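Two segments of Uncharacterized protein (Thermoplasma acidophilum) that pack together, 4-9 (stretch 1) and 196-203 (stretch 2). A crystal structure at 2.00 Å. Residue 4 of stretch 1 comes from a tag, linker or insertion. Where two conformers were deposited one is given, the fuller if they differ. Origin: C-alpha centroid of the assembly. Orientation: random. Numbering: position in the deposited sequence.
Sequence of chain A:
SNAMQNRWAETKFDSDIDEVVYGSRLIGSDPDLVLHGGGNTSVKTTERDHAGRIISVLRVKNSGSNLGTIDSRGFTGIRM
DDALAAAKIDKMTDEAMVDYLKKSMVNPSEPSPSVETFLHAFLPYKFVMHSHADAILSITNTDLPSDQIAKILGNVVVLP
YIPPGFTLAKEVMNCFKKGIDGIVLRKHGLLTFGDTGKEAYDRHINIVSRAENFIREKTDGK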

# COMPACT_ATOMS: atom_id res chain seq x y z
N MSE A 4 -18.88 -8.69 1.29
CA MSE A 4 -17.45 -8.94 1.09
C MSE A 4 -16.94 -10.01 2.07
O MSE A 4 -17.26 -9.97 3.26
N GLN A 5 -16.14 -10.94 1.55
CA GLN A 5 -15.62 -12.07 2.32
C GLN A 5 -14.11 -11.93 2.54
O GLN A 5 -13.42 -11.29 1.74
N ASN A 6 -13.62 -12.54 3.62
CA ASN A 6 -12.20 -12.58 3.98
C ASN A 6 -11.58 -13.94 3.61
O ASN A 6 -11.83 -14.96 4.29
N ARG A 7 -10.77 -13.96 2.56
CA ARG A 7 -10.33 -15.21 1.93
C ARG A 7 -8.91 -15.70 2.33
O ARG A 7 -8.34 -16.53 1.62
N TRP A 8 -8.35 -15.22 3.44
CA TRP A 8 -6.95 -15.54 3.79
C TRP A 8 -6.88 -16.94 4.37
O TRP A 8 -7.47 -17.18 5.41
N ALA A 9 -6.19 -17.86 3.69
CA ALA A 9 -6.19 -19.28 4.08
C ALA A 9 -4.83 -19.79 4.60
O ALA A 9 -4.78 -20.59 5.53
N THR A 196 2.34 -8.65 9.51
CA THR A 196 2.23 -9.80 8.66
C THR A 196 1.25 -9.46 7.55
O THR A 196 0.50 -8.44 7.62
N GLY A 197 1.28 -10.29 6.52
CA GLY A 197 0.39 -10.07 5.39
C GLY A 197 -1.06 -10.19 5.85
O GLY A 197 -1.88 -9.34 5.53
N LYS A 198 -1.36 -11.23 6.65
CA LYS A 198 -2.73 -11.46 7.08
C LYS A 198 -3.28 -10.24 7.83
O LYS A 198 -4.43 -9.85 7.62
N GLU A 199 -2.48 -9.68 8.73
CA GLU A 199 -2.90 -8.51 9.52
C GLU A 199 -3.32 -7.37 8.62
O GLU A 199 -4.36 -6.76 8.82
N ALA A 200 -2.47 -7.04 7.64
CA ALA A 200 -2.79 -5.96 6.70
C ALA A 200 -4.05 -6.28 5.88
O ALA A 200 -4.89 -5.41 5.66
N TYR A 201 -4.13 -7.52 5.43
CA TYR A 201 -5.28 -8.00 4.65
C TYR A 201 -6.56 -7.97 5.47
O TYR A 201 -7.57 -7.44 5.04
N ASP A 202 -6.55 -8.59 6.63
CA ASP A 202 -7.79 -8.63 7.43
C ASP A 202 -8.29 -7.21 7.70
O ASP A 202 -9.51 -6.95 7.68
N ARG A 203 -7.37 -6.28 7.98
CA ARG A 203 -7.74 -4.90 8.23
C ARG A 203 -8.35 -4.29 6.99
O ARG A 203 -9.31 -3.51 7.10

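How does the start of the helix receive stretch 1? Thr 196, with chi1 in p, stays clear of the contact and caps the helix, its OG1 accepting from Glu 199 N at 3.2 Å. Gly 197 then leaves room for the indole of Trp 8, whose CH2 lies 3.2 Å from Gly 197 C; an ideal CB on this glycine would sit 2.7 Å from that same CH2, a clash.

What covers the indole face? Trp 8, chi1 t, points toward the helix, and Lys 198 CA stands 3.5 Å from the centroid of its six-membered ring, almost on the ring normal, as a CH-pi contact. The Lys 198 chain, t through chi3, leads its end away from stretch 1, where NZ forms a salt bridge with Asp 202 OD2 at 2.6 Å.

How does Tyr 201 serve both apolar and polar neighbours? With chi1 t it points toward stretch 1, its CB 3.4 Å from Trp 8 CE3, while the two rings meet obliquely. At the ring edge, Tyr 201 OH accepts from Arg 7 N at 3.2 Å, nearly linearly.

What does Asp 202 add? Its m rotamer brings OD1 within 2.8 Å of Asn 6 ND2, which donates to it. Asn 6, chi1 t, also accepts a weak bond at OD1 from Trp 8 N, 3.5 Å away.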

# COMPACT_ATOMS: atom_id res chain seq x y z
CB MSE A 4 -16.63 -7.67 1.25
CG MSE A 4 -15.17 -7.92 1.02
SE MSE A 4 -14.27 -6.29 0.62
CE MSE A 4 -15.30 -5.68 -0.97
CB GLN A 5 -15.96 -13.41 1.64
CG GLN A 5 -15.55 -13.51 0.16
CD GLN A 5 -15.40 -14.94 -0.33
OE1 GLN A 5 -15.09 -15.18 -1.49
NE2 GLN A 5 -15.62 -15.90 0.56
CB ASN A 6 -12.06 -12.33 5.48
CG ASN A 6 -10.63 -12.18 5.93
OD1 ASN A 6 -9.81 -13.07 5.73
ND2 ASN A 6 -10.33 -11.06 6.56
CB ARG A 7 -10.41 -15.05 0.40
CG ARG A 7 -11.69 -14.38 -0.10
CD ARG A 7 -11.76 -14.35 -1.65
NE ARG A 7 -12.48 -13.17 -2.17
CZ ARG A 7 -12.81 -12.95 -3.45
NH1 ARG A 7 -13.45 -11.84 -3.80
NH2 ARG A 7 -12.50 -13.84 -4.39
CB TRP A 8 -6.36 -14.52 4.78
CG TRP A 8 -4.86 -14.61 4.96
CD1 TRP A 8 -4.19 -15.53 5.70
CD2 TRP A 8 -3.85 -13.74 4.40
NE1 TRP A 8 -2.83 -15.31 5.63
CE2 TRP A 8 -2.60 -14.21 4.84
CE3 TRP A 8 -3.89 -12.62 3.57
CZ2 TRP A 8 -1.40 -13.61 4.49
CZ3 TRP A 8 -2.68 -12.01 3.21
CH2 TRP A 8 -1.45 -12.52 3.67
CB ALA A 9 -6.69 -20.17 2.90
CB THR A 196 1.71 -11.04 9.45
OG1 THR A 196 0.31 -10.88 9.74
CG2 THR A 196 2.54 -11.24 10.75
CB LYS A 198 -2.83 -12.72 7.99
CG LYS A 198 -4.27 -13.17 8.29
CD LYS A 198 -4.30 -14.49 9.07
CE LYS A 198 -5.72 -14.96 9.36
NZ LYS A 198 -6.44 -14.01 10.24
CB GLU A 199 -1.79 -8.02 10.45
CG GLU A 199 -1.88 -8.46 11.89
CD GLU A 199 -0.65 -8.05 12.68
OE1 GLU A 199 0.10 -7.10 12.27
OE2 GLU A 199 -0.41 -8.69 13.70
CB ALA A 200 -1.57 -5.69 5.74
CB TYR A 201 -5.09 -9.45 4.21
CG TYR A 201 -6.28 -9.99 3.43
CD1 TYR A 201 -6.50 -9.57 2.13
CD2 TYR A 201 -7.19 -10.89 4.00
CE1 TYR A 201 -7.60 -10.04 1.39
CE2 TYR A 201 -8.31 -11.37 3.27
CZ TYR A 201 -8.49 -10.93 1.95
OH TYR A 201 -9.55 -11.35 1.18
CB ASP A 202 -7.58 -9.38 8.76
CG ASP A 202 -7.40 -10.92 8.60
OD1 ASP A 202 -7.70 -11.49 7.51
OD2 ASP A 202 -6.99 -11.56 9.61
CB ARG A 203 -6.55 -4.03 8.65
CG ARG A 203 -6.08 -4.29 10.05
CD ARG A 203 -4.72 -3.70 10.41
NE ARG A 203 -4.51 -3.88 11.86
CZ ARG A 203 -3.35 -3.89 12.49
NH1 ARG A 203 -2.23 -3.72 11.84
NH2 ARG A 203 -3.32 -4.10 13.80